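Local coordinates for glutathione S-transferase (Cupriavidus metallidurans, PDB 4MK3), which probably transfers glutathione to electrophilic substrates and here holds glutathione sulfinic acid in its binding pocket, at residues T30-R38 / E116-L127; R150-S161 / D195-L205. All blocks are in the same frame, centred on the assembly; numbering follows the deposited sequence. Where two conformers were deposited one is given.

Contact 1: residues T30-R38 / E116-L127; sequences TSPYARKVR and EALADGLLDAAL. With GSF (L-gamma-glutamyl-3-sulfino-L-alanylglycine), chain E.
Pro32 and Tyr33 face Leu123 and Asp120 where helices 32-38 and 116-127 run roughly antiparallel, their axes at 149° and 11.1 Å apart at closest approach. Tyr33 is the main knob, its side chain seated in a hole lined by Asp120, Leu123, Asp124 and Leu127. At its tip, Tyr33 OH donates to Asp124 OD1 at 2.6 Å, using the anti lone pair of that oxygen. Asp124 OD1 lies at the ring edge, near its plane, and the carboxylate is turned 30° from the ring. Leu123 CD1 sits 4.3 Å from the centroid of the Tyr33 ring, a CH-pi contact over one face. The ligand's glutamyl carbon CB1 lies over the opposite face, so the ring is held between helix and ligand. Beside it, Pro32 CG packs 3.7 Å from Leu123 CD2.

The pairing joins the two domains of the glutathione transferase fold: residues 30-38 come from the thioredoxin-like N-terminal domain, and residues 116-127 from the all-helical C-terminal one. Ser31, the N-cap of its helix, takes a bond from Ala34 N with OG anti to its own backbone N. The same hydroxyl approaches sulfinate oxygen O2S of the ligand, but that separation is too short for its details to be trusted.

One turn on, the Lys36 chain bends at chi3 (62°) and brings its ammonium between two acids. Lys36 NZ donates to Glu116 OE2 at 2.8 Å, meeting it on the anti side and somewhat out of the carboxylate plane. Lys36 NZ also lies 2.9 Å from both Asp120 OD1 and Asp120 OD2, using the syn lone pair of OD1. Arg113 and Arg86 engage Glu116 and Asp120 in turn, while Ser85, a residue of the ligand pocket, hydrogen-bonds to Lys36 NZ.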
loop_
_atom_site.group_PDB
_atom_site.type_symbol
_atom_site.label_atom_id
_atom_site.label_comp_id
_atom_site.label_asym_id
_atom_site.label_seq_id
_atom_site.Cartn_x
_atom_site.Cartn_y
_atom_site.Cartn_z
ATOM N N THR A 30 15.227 11.439 2.063
ATOM C CA THR A 30 15.351 10.662 0.820
ATOM C C THR A 30 14.109 9.831 0.519
ATOM O O THR A 30 13.839 9.558 -0.654
ATOM C CB THR A 30 16.578 9.713 0.863
ATOM O OG1 THR A 30 16.529 8.913 2.053
ATOM C CG2 THR A 30 17.849 10.504 0.861
ATOM N N SER A 31 13.335 9.465 1.541
ATOM C CA SER A 31 12.196 8.559 1.376
ATOM C C SER A 31 11.205 9.135 0.376
ATOM O O SER A 31 10.681 10.226 0.598
ATOM C CB SER A 31 11.472 8.312 2.706
ATOM O OG SER A 31 10.188 7.702 2.496
ATOM N N PRO A 32 10.925 8.395 -0.714
ATOM C CA PRO A 32 9.992 8.954 -1.706
ATOM C C PRO A 32 8.550 8.904 -1.237
ATOM O O PRO A 32 7.735 9.750 -1.626
ATOM C CB PRO A 32 10.234 8.075 -2.927
ATOM C CG PRO A 32 10.731 6.782 -2.398
ATOM C CD PRO A 32 11.538 7.134 -1.178
ATOM N N TYR A 33 8.222 7.933 -0.388
ATOM C CA TYR A 33 6.897 7.887 0.214
ATOM C C TYR A 33 6.721 9.055 1.167
ATOM O O TYR A 33 5.646 9.652 1.234
ATOM C CB TYR A 33 6.685 6.566 0.973
ATOM C CG TYR A 33 6.967 5.285 0.201
ATOM C CD1 TYR A 33 6.003 4.674 -0.569
ATOM C CD2 TYR A 33 8.186 4.662 0.338
ATOM C CE1 TYR A 33 6.290 3.473 -1.229
ATOM C CE2 TYR A 33 8.481 3.503 -0.295
ATOM C CZ TYR A 33 7.542 2.904 -1.073
ATOM O OH TYR A 33 7.851 1.715 -1.686
ATOM N N ALA A 34 7.756 9.354 1.936
ATOM C CA ALA A 34 7.691 10.501 2.815
ATOM C C ALA A 34 7.672 11.794 2.006
ATOM O O ALA A 34 7.010 12.760 2.393
ATOM C CB ALA A 34 8.857 10.509 3.785
ATOM N N ARG A 35 8.343 11.808 0.850
ATOM C CA ARG A 35 8.332 13.022 0.033
ATOM C C ARG A 35 6.926 13.315 -0.465
ATOM O O ARG A 35 6.500 14.459 -0.491
ATOM C CB ARG A 35 9.289 12.951 -1.150
ATOM C CG ARG A 35 9.397 14.300 -1.859
ATOM C CD ARG A 35 10.151 14.229 -3.144
ATOM N NE ARG A 35 10.456 15.562 -3.652
ATOM C CZ ARG A 35 11.210 15.790 -4.705
ATOM N NH1 ARG A 35 11.688 14.766 -5.411
ATOM N NH2 ARG A 35 11.499 17.026 -5.065
ATOM N N LYS A 36 6.203 12.270 -0.847
ATOM C CA LYS A 36 4.810 12.439 -1.239
ATOM C C LYS A 36 3.998 13.144 -0.160
ATOM O O LYS A 36 3.249 14.092 -0.424
ATOM C CB LYS A 36 4.193 11.078 -1.599
ATOM C CG LYS A 36 2.708 11.130 -1.947
ATOM C CD LYS A 36 2.137 9.754 -2.323
ATOM C CE LYS A 36 2.247 8.800 -1.155
ATOM N NZ LYS A 36 1.542 7.507 -1.385
ATOM N N VAL A 37 4.152 12.697 1.088
ATOM C CA VAL A 37 3.453 13.311 2.201
ATOM C C VAL A 37 3.906 14.751 2.430
ATOM O O VAL A 37 3.096 15.632 2.658
ATOM C CB VAL A 37 3.649 12.481 3.479
ATOM C CG1 VAL A 37 3.196 13.269 4.715
ATOM C CG2 VAL A 37 2.939 11.137 3.349
ATOM N N ARG A 38 5.204 14.992 2.371
ATOM C CA ARG A 38 5.707 16.333 2.562
ATOM C C ARG A 38 5.217 17.287 1.474
ATOM O O ARG A 38 4.896 18.439 1.757
ATOM C CB ARG A 38 7.220 16.320 2.636
ATOM C CG ARG A 38 7.739 15.497 3.796
ATOM C CD ARG A 38 9.222 15.440 3.759
ATOM N NE ARG A 38 9.785 16.761 3.941
ATOM C CZ ARG A 38 10.971 17.119 3.488
ATOM N NH1 ARG A 38 11.678 16.248 2.798
ATOM N NH2 ARG A 38 11.434 18.341 3.714
ATOM N N GLU A 116 -2.063 6.795 -7.658
ATOM C CA GLU A 116 -1.190 6.749 -6.492
ATOM C C GLU A 116 -0.676 5.330 -6.257
ATOM O O GLU A 116 0.494 5.127 -5.960
ATOM C CB GLU A 116 -1.904 7.275 -5.256
ATOM C CG GLU A 116 -1.028 7.214 -3.991
ATOM C CD GLU A 116 -1.768 7.582 -2.713
ATOM O OE1 GLU A 116 -2.999 7.370 -2.626
ATOM O OE2 GLU A 116 -1.131 8.120 -1.778
ATOM N N ALA A 117 -1.547 4.347 -6.407
ATOM C CA ALA A 117 -1.135 2.946 -6.246
ATOM C C ALA A 117 -0.105 2.543 -7.296
ATOM O O ALA A 117 0.815 1.757 -7.009
ATOM C CB ALA A 117 -2.334 2.042 -6.282
ATOM N N LEU A 118 -0.258 3.032 -8.512
ATOM C CA LEU A 118 0.698 2.745 -9.569
ATOM C C LEU A 118 2.064 3.318 -9.219
ATOM O O LEU A 118 3.089 2.641 -9.337
ATOM C CB LEU A 118 0.200 3.314 -10.897
ATOM C CG LEU A 118 1.099 3.172 -12.118
ATOM C CD1 LEU A 118 1.481 1.719 -12.370
ATOM C CD2 LEU A 118 0.413 3.791 -13.321
ATOM N N ALA A 119 2.099 4.576 -8.799
ATOM C CA ALA A 119 3.350 5.225 -8.424
ATOM C C ALA A 119 3.998 4.557 -7.212
ATOM O O ALA A 119 5.197 4.284 -7.198
ATOM C CB ALA A 119 3.115 6.694 -8.167
ATOM N N ASP A 120 3.193 4.279 -6.198
ATOM C CA ASP A 120 3.692 3.644 -4.984
ATOM C C ASP A 120 4.209 2.243 -5.318
ATOM O O ASP A 120 5.180 1.777 -4.729
ATOM C CB ASP A 120 2.557 3.517 -3.952
ATOM C CG ASP A 120 2.242 4.819 -3.191
ATOM O OD1 ASP A 120 2.830 5.885 -3.474
ATOM O OD2 ASP A 120 1.386 4.739 -2.283
ATOM N N GLY A 121 3.537 1.561 -6.234
ATOM C CA GLY A 121 3.981 0.231 -6.654
ATOM C C GLY A 121 5.300 0.229 -7.383
ATOM O O GLY A 121 6.133 -0.693 -7.221
ATOM N N LEU A 122 5.516 1.240 -8.211
ATOM C CA LEU A 122 6.811 1.451 -8.849
ATOM C C LEU A 122 7.870 1.635 -7.740
ATOM O O LEU A 122 8.933 0.986 -7.761
ATOM C CB LEU A 122 6.739 2.657 -9.794
ATOM C CG LEU A 122 7.995 2.952 -10.603
ATOM C CD1 LEU A 122 7.662 3.880 -11.761
ATOM C CD2 LEU A 122 9.120 3.579 -9.776
ATOM N N LEU A 123 7.580 2.489 -6.756
ATOM C CA LEU A 123 8.482 2.663 -5.625
ATOM C C LEU A 123 8.736 1.371 -4.853
ATOM O O LEU A 123 9.877 1.108 -4.464
ATOM C CB LEU A 123 7.944 3.733 -4.670
ATOM C CG LEU A 123 7.952 5.161 -5.235
ATOM C CD1 LEU A 123 7.327 6.108 -4.219
ATOM C CD2 LEU A 123 9.329 5.600 -5.591
ATOM N N ASP A 124 7.698 0.562 -4.639
ATOM C CA ASP A 124 7.880 -0.686 -3.895
ATOM C C ASP A 124 8.919 -1.556 -4.603
ATOM O O ASP A 124 9.780 -2.148 -3.958
ATOM C CB ASP A 124 6.575 -1.464 -3.801
ATOM C CG ASP A 124 5.506 -0.782 -2.938
ATOM O OD1 ASP A 124 5.825 0.086 -2.075
ATOM O OD2 ASP A 124 4.324 -1.194 -3.099
ATOM N N ALA A 125 8.817 -1.628 -5.925
ATOM C CA ALA A 125 9.722 -2.442 -6.725
ATOM C C ALA A 125 11.134 -1.854 -6.704
ATOM O O ALA A 125 12.127 -2.583 -6.589
ATOM C CB ALA A 125 9.217 -2.537 -8.138
ATOM N N ALA A 126 11.221 -0.534 -6.814
ATOM C CA ALA A 126 12.513 0.139 -6.791
ATOM C C ALA A 126 13.204 -0.056 -5.438
ATOM O O ALA A 126 14.408 -0.333 -5.381
ATOM C CB ALA A 126 12.342 1.625 -7.109
ATOM N N LEU A 127 12.465 0.096 -4.338
ATOM C CA LEU A 127 13.033 -0.153 -3.029
ATOM C C LEU A 127 13.548 -1.574 -2.894
ATOM O O LEU A 127 14.627 -1.795 -2.379
ATOM C CB LEU A 127 12.027 0.150 -1.910
ATOM C CG LEU A 127 12.191 1.489 -1.182
ATOM C CD1 LEU A 127 13.564 1.636 -0.505
ATOM C CD2 LEU A 127 11.947 2.609 -2.158
HETATM C CB1 GSF E . 5.936 2.106 2.475
HETATM C CG1 GSF E . 6.945 2.966 3.224
HETATM C CD1 GSF E . 8.333 2.363 3.226
HETATM O OE1 GSF E . 8.580 1.238 2.838
HETATM C C1 GSF E . 4.101 3.775 2.571
HETATM O O11 GSF E . 4.397 4.728 3.336
HETATM O O12 GSF E . 3.475 4.015 1.505
HETATM N N1 GSF E . 3.599 1.408 2.317
HETATM C CA1 GSF E . 4.506 2.372 2.936
HETATM N N2 GSF E . 9.353 3.183 3.686
HETATM C CA2 GSF E . 10.688 2.696 3.781
HETATM C CB2 GSF E . 11.650 3.837 3.736
HETATM S SG2 GSF E . 11.901 4.501 2.128
HETATM O O1S GSF E . 13.214 5.169 2.160
HETATM O O2S GSF E . 10.785 5.442 1.817
HETATM C C2 GSF E . 10.942 2.110 5.153
HETATM O O2 GSF E . 10.609 2.721 6.165
HETATM N N3 GSF E . 11.575 0.874 5.217
HETATM C CA3 GSF E . 11.890 0.306 6.497
HETATM C C3 GSF E . 11.566 -1.191 6.565
HETATM O O31 GSF E . 12.003 -1.850 7.556
HETATM O O32 GSF E . 10.894 -1.754 5.676
#

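Contact 2: residues R150-S161 / D195-L205; sequences RSKIDAALTAMS and DIAWRDRHPNL. With GSF (L-gamma-glutamyl-3-sulfino-L-alanylglycine), chain B.
Leu157 is the central bump, its CD1 pressing 3.7 Å from Trp198 CB and also reaching CG2 of Ile196. Toward the N-terminal end of 150-161, Ile196 fills the hollow between Ile153, whose CD1 meets its CD1, and the end of Arg150. At the other end Leu205 lies against Leu157, Met160 and Ser161, its CD2 4.2 Å from Met160 CB. The His202 ring is wedged between Leu157 O over one face and Arg201 CB over the other, with two waters in its plane at the edge.

Asn204 clasps the last turn of helix 143-164: Asn204 ND2 gives a bond to Ser161 O at 3.0 Å (161°), and Asn204 OD1 accepts from Ser161 OG at 2.8 Å. With chi1 at 66° its amide is turned to meet both atoms. An alanine here would keep neither bond, and Ser161 would probably lose these two ties to the start of helix 203-212.

Two salt bridges flank the apolar row. Arg201 NH1 meets Asp154 OD1 at 2.8 Å from above the carboxylate plane, with OD1 in the guanidinium plane of Arg201, whereas Arg150 NH1 reaches Asp195 OD2 at 2.9 Å nearly head-on to its C-O bond. One water accepts from Arg150 NH2 and donates weakly to Asp195 OD1; another accepts from Arg201 NH1 and donates to Asp154 O, so these ionic links probably act near solvent, screened more than a buried pair would be.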
loop_
_atom_site.group_PDB
_atom_site.type_symbol
_atom_site.label_atom_id
_atom_site.label_comp_id
_atom_site.label_asym_id
_atom_site.label_seq_id
_atom_site.Cartn_x
_atom_site.Cartn_y
_atom_site.Cartn_z
ATOM N N ARG A 150 12.727 -5.037 -11.533
ATOM C CA ARG A 150 13.046 -4.067 -12.566
ATOM C C ARG A 150 12.037 -4.133 -13.710
ATOM O O ARG A 150 11.702 -3.105 -14.295
ATOM C CB ARG A 150 14.482 -4.233 -13.049
ATOM C CG ARG A 150 15.470 -3.626 -12.066
ATOM C CD ARG A 150 16.903 -3.897 -12.506
ATOM N NE ARG A 150 17.873 -3.307 -11.585
ATOM C CZ ARG A 150 18.433 -2.110 -11.740
ATOM N NH1 ARG A 150 18.127 -1.352 -12.779
ATOM N NH2 ARG A 150 19.305 -1.666 -10.843
ATOM N N SER A 151 11.509 -5.315 -14.001
ATOM C CA SER A 151 10.476 -5.422 -15.028
ATOM C C SER A 151 9.185 -4.710 -14.601
ATOM O O SER A 151 8.500 -4.140 -15.444
ATOM C CB SER A 151 10.193 -6.878 -15.378
ATOM O OG SER A 151 11.298 -7.436 -16.065
ATOM N N LYS A 152 8.854 -4.720 -13.309
ATOM C CA LYS A 152 7.667 -4.029 -12.839
ATOM C C LYS A 152 7.877 -2.540 -13.029
ATOM O O LYS A 152 6.942 -1.819 -13.355
ATOM C CB LYS A 152 7.416 -4.289 -11.356
ATOM C CG LYS A 152 7.052 -5.743 -11.023
ATOM C CD LYS A 152 6.759 -5.881 -9.518
ATOM C CE LYS A 152 6.618 -7.331 -9.068
ATOM N NZ LYS A 152 5.510 -8.013 -9.797
ATOM N N ILE A 153 9.092 -2.062 -12.767
ATOM C CA ILE A 153 9.360 -0.633 -12.915
ATOM C C ILE A 153 9.143 -0.226 -14.372
ATOM O O ILE A 153 8.455 0.770 -14.638
ATOM C CB ILE A 153 10.781 -0.258 -12.458
ATOM C CG1 ILE A 153 10.945 -0.524 -10.959
ATOM C CG2 ILE A 153 11.090 1.210 -12.777
ATOM C CD1 ILE A 153 12.416 -0.491 -10.458
ATOM N N ASP A 154 9.695 -0.997 -15.302
ATOM C CA ASP A 154 9.562 -0.704 -16.728
ATOM C C ASP A 154 8.087 -0.687 -17.118
ATOM O O ASP A 154 7.644 0.192 -17.848
ATOM C CB ASP A 154 10.282 -1.731 -17.558
ATOM C CG ASP A 154 11.792 -1.593 -17.498
ATOM O OD1 ASP A 154 12.298 -0.539 -17.058
ATOM O OD2 ASP A 154 12.459 -2.553 -17.902
ATOM N N ALA A 155 7.340 -1.679 -16.659
ATOM C CA ALA A 155 5.921 -1.779 -16.987
ATOM C C ALA A 155 5.129 -0.629 -16.387
ATOM O O ALA A 155 4.222 -0.067 -17.025
ATOM C CB ALA A 155 5.370 -3.131 -16.516
ATOM N N ALA A 156 5.469 -0.259 -15.159
ATOM C CA ALA A 156 4.765 0.844 -14.507
ATOM C C ALA A 156 5.029 2.150 -15.246
ATOM O O ALA A 156 4.124 2.973 -15.387
ATOM C CB ALA A 156 5.182 0.957 -13.059
ATOM N N LEU A 157 6.270 2.363 -15.675
ATOM C CA LEU A 157 6.609 3.553 -16.458
ATOM C C LEU A 157 5.808 3.613 -17.740
ATOM O O LEU A 157 5.292 4.665 -18.088
ATOM C CB LEU A 157 8.098 3.635 -16.753
ATOM C CG LEU A 157 8.979 3.914 -15.541
ATOM C CD1 LEU A 157 10.403 3.527 -15.865
ATOM C CD2 LEU A 157 8.857 5.385 -15.150
ATOM N N THR A 158 5.718 2.500 -18.454
ATOM C CA THR A 158 4.947 2.472 -19.688
ATOM C C THR A 158 3.486 2.799 -19.387
ATOM O O THR A 158 2.851 3.547 -20.129
ATOM C CB THR A 158 5.035 1.114 -20.315
ATOM O OG1 THR A 158 6.390 0.885 -20.717
ATOM C CG2 THR A 158 4.153 1.016 -21.551
ATOM N N ALA A 159 2.947 2.244 -18.316
ATOM C CA ALA A 159 1.559 2.528 -17.957
ATOM C C ALA A 159 1.366 3.989 -17.590
ATOM O O ALA A 159 0.339 4.590 -17.916
ATOM C CB ALA A 159 1.092 1.623 -16.812
ATOM N N MET A 160 2.329 4.576 -16.893
ATOM C CA MET A 160 2.212 5.988 -16.539
ATOM C C MET A 160 2.190 6.819 -17.824
ATOM O O MET A 160 1.413 7.770 -17.933
ATOM C CB MET A 160 3.375 6.448 -15.678
ATOM C CG MET A 160 3.363 5.905 -14.261
ATOM S SD MET A 160 4.895 6.367 -13.422
ATOM C CE MET A 160 4.565 5.803 -11.762
ATOM N N SER A 161 3.061 6.494 -18.773
ATOM C CA SER A 161 3.106 7.256 -20.006
ATOM C C SER A 161 1.793 7.056 -20.800
ATOM O O SER A 161 1.225 8.021 -21.327
ATOM C CB SER A 161 4.328 6.848 -20.835
ATOM O OG SER A 161 4.371 7.511 -22.094
ATOM N N ASP A 195 20.371 4.708 -14.047
ATOM C CA ASP A 195 20.511 3.724 -15.129
ATOM C C ASP A 195 19.201 3.318 -15.801
ATOM O O ASP A 195 19.213 2.737 -16.889
ATOM C CB ASP A 195 21.185 2.454 -14.596
ATOM C CG ASP A 195 20.478 1.888 -13.363
ATOM O OD1 ASP A 195 20.337 2.625 -12.363
ATOM O OD2 ASP A 195 20.054 0.713 -13.394
ATOM N N ILE A 196 18.073 3.579 -15.153
ATOM C CA ILE A 196 16.781 3.293 -15.749
ATOM C C ILE A 196 16.374 4.510 -16.569
ATOM O O ILE A 196 15.912 5.513 -16.037
ATOM C CB ILE A 196 15.724 2.939 -14.673
ATOM C CG1 ILE A 196 16.161 1.670 -13.931
ATOM C CG2 ILE A 196 14.342 2.758 -15.303
ATOM C CD1 ILE A 196 15.251 1.237 -12.778
ATOM N N ALA A 197 16.550 4.407 -17.889
ATOM C CA ALA A 197 16.514 5.578 -18.751
ATOM C C ALA A 197 15.106 5.976 -19.190
ATOM O O ALA A 197 14.831 6.113 -20.389
ATOM C CB ALA A 197 17.397 5.336 -19.965
ATOM N N TRP A 198 14.219 6.203 -18.225
ATOM C CA TRP A 198 12.840 6.522 -18.547
ATOM C C TRP A 198 12.703 7.803 -19.360
ATOM O O TRP A 198 11.765 7.948 -20.123
ATOM C CB TRP A 198 11.988 6.588 -17.283
ATOM C CG TRP A 198 12.328 7.696 -16.317
ATOM C CD1 TRP A 198 13.167 7.616 -15.240
ATOM C CD2 TRP A 198 11.821 9.029 -16.326
ATOM N NE1 TRP A 198 13.214 8.816 -14.588
ATOM C CE2 TRP A 198 12.386 9.701 -15.222
ATOM C CE3 TRP A 198 10.941 9.725 -17.158
ATOM C CZ2 TRP A 198 12.112 11.032 -14.942
ATOM C CZ3 TRP A 198 10.663 11.038 -16.877
ATOM C CH2 TRP A 198 11.238 11.685 -15.771
ATOM N N ARG A 199 13.629 8.736 -19.188
ATOM C CA ARG A 199 13.552 10.039 -19.866
ATOM C C ARG A 199 13.751 9.933 -21.372
ATOM O O ARG A 199 13.222 10.734 -22.137
ATOM C CB ARG A 199 14.598 10.985 -19.274
ATOM C CG ARG A 199 14.250 11.410 -17.856
ATOM C CD ARG A 199 15.377 12.206 -17.219
ATOM N NE ARG A 199 14.888 12.761 -15.970
ATOM C CZ ARG A 199 14.202 13.897 -15.886
ATOM N NH1 ARG A 199 13.736 14.324 -14.707
ATOM N NH2 ARG A 199 13.995 14.624 -16.981
ATOM N N ASP A 200 14.532 8.959 -21.778
ATOM C CA ASP A 200 14.696 8.703 -23.190
ATOM C C ASP A 200 13.417 8.088 -23.767
ATOM O O ASP A 200 12.993 8.494 -24.854
ATOM C CB ASP A 200 15.923 7.830 -23.401
ATOM C CG ASP A 200 17.207 8.547 -23.009
ATOM O OD1 ASP A 200 17.321 9.754 -23.309
ATOM O OD2 ASP A 200 18.089 7.914 -22.401
ATOM N N ARG A 201 12.778 7.186 -23.009
ATOM C CA ARG A 201 11.651 6.354 -23.460
ATOM C C ARG A 201 10.320 7.079 -23.558
ATOM O O ARG A 201 9.498 6.723 -24.397
ATOM C CB ARG A 201 11.395 5.186 -22.486
ATOM C CG ARG A 201 12.561 4.257 -22.228
ATOM C CD ARG A 201 12.176 3.280 -21.111
ATOM N NE ARG A 201 13.327 2.565 -20.569
ATOM C CZ ARG A 201 13.274 1.774 -19.499
ATOM N NH1 ARG A 201 12.124 1.580 -18.864
ATOM N NH2 ARG A 201 14.374 1.178 -19.056
ATOM N N HIS A 202 10.087 8.038 -22.668
ATOM C CA HIS A 202 8.748 8.591 -22.463
ATOM C C HIS A 202 8.748 10.112 -22.425
ATOM O O HIS A 202 8.751 10.711 -21.354
ATOM C CB HIS A 202 8.138 8.043 -21.173
ATOM C CG HIS A 202 8.163 6.548 -21.067
ATOM N ND1 HIS A 202 7.477 5.725 -21.935
ATOM C CD2 HIS A 202 8.766 5.732 -20.167
ATOM C CE1 HIS A 202 7.673 4.464 -21.585
ATOM N NE2 HIS A 202 8.460 4.441 -20.525
ATOM N N PRO A 203 8.709 10.747 -23.606
ATOM C CA PRO A 203 8.743 12.208 -23.667
ATOM C C PRO A 203 7.630 12.867 -22.881
ATOM O O PRO A 203 7.860 13.931 -22.298
ATOM C CB PRO A 203 8.581 12.496 -25.155
ATOM C CG PRO A 203 9.181 11.336 -25.822
ATOM C CD PRO A 203 8.850 10.152 -24.946
ATOM N N ASN A 204 6.447 12.265 -22.824
ATOM C CA ASN A 204 5.394 12.944 -22.076
ATOM C C ASN A 204 5.672 13.003 -20.573
ATOM O O ASN A 204 5.304 13.972 -19.918
ATOM C CB ASN A 204 3.990 12.409 -22.393
ATOM C CG ASN A 204 3.772 11.002 -21.966
ATOM O OD1 ASN A 204 4.714 10.221 -21.721
ATOM N ND2 ASN A 204 2.502 10.628 -21.892
ATOM N N LEU A 205 6.325 11.981 -20.031
ATOM C CA LEU A 205 6.737 11.996 -18.631
ATOM C C LEU A 205 7.840 13.013 -18.388
ATOM O O LEU A 205 7.873 13.630 -17.321
ATOM C CB LEU A 205 7.182 10.608 -18.209
ATOM C CG LEU A 205 6.086 9.537 -18.235
ATOM C CD1 LEU A 205 6.659 8.251 -17.673
ATOM C CD2 LEU A 205 4.842 9.922 -17.460
HETATM C CB1 GSF B . -0.291 -6.148 -2.815
HETATM C CG1 GSF B . -0.841 -7.337 -3.591
HETATM C CD1 GSF B . 0.172 -8.451 -3.738
HETATM O OE1 GSF B . 1.343 -8.343 -3.434
HETATM C C1 GSF B . -2.461 -4.950 -2.670
HETATM O O11 GSF B . -3.326 -5.494 -3.401
HETATM O O12 GSF B . -2.802 -4.496 -1.545
HETATM N N1 GSF B . -0.365 -3.724 -2.511
HETATM C CA1 GSF B . -1.035 -4.857 -3.145
HETATM N N2 GSF B . -0.314 -9.654 -4.229
HETATM C CA2 GSF B . 0.564 -10.752 -4.458
HETATM C CB2 GSF B . -0.202 -12.033 -4.424
HETATM S SG2 GSF B . -0.622 -12.576 -2.806
HETATM O O1S GSF B . -0.836 -14.030 -2.904
HETATM O O2S GSF B . -1.842 -11.844 -2.355
HETATM C C2 GSF B . 1.090 -10.724 -5.877
HETATM O O2 GSF B . 0.327 -10.550 -6.823
HETATM N N3 GSF B . 2.455 -10.918 -6.061
HETATM C CA3 GSF B . 2.990 -10.959 -7.392
HETATM C C3 GSF B . 4.295 -10.165 -7.519
HETATM O O31 GSF B . 4.978 -10.307 -8.577
HETATM O O32 GSF B . 4.683 -9.398 -6.612
HETATM O O HOH W 1 20.856 0.452 -10.396
HETATM O O HOH W 2 9.313 1.887 -19.616
HETATM O O HOH W 3 5.994 6.764 -24.214
#

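How the contacts relate
Contact 1 is core: its centre lies about 3 Å from the chain centre, and nearly all its touching residues are buried. Contact 2, its centre about 16 Å from that of the chain, is only partly buried and carries waters. Their chemistry follows: a lysine between two acids and a tyrosine held between ligand and leucine inside, against separate salt bridges near the surface around an apolar row outside. No helix is common to both, but helices 106-134 and 143-164 pack directly, Met160 CE lying 3.6 Å from Ala119 CA. Contact 1 joins the two domains; contact 2 lies within the C-terminal one. Both border the second subunit, whose bound ligand Lys152 reaches from helix 143-164.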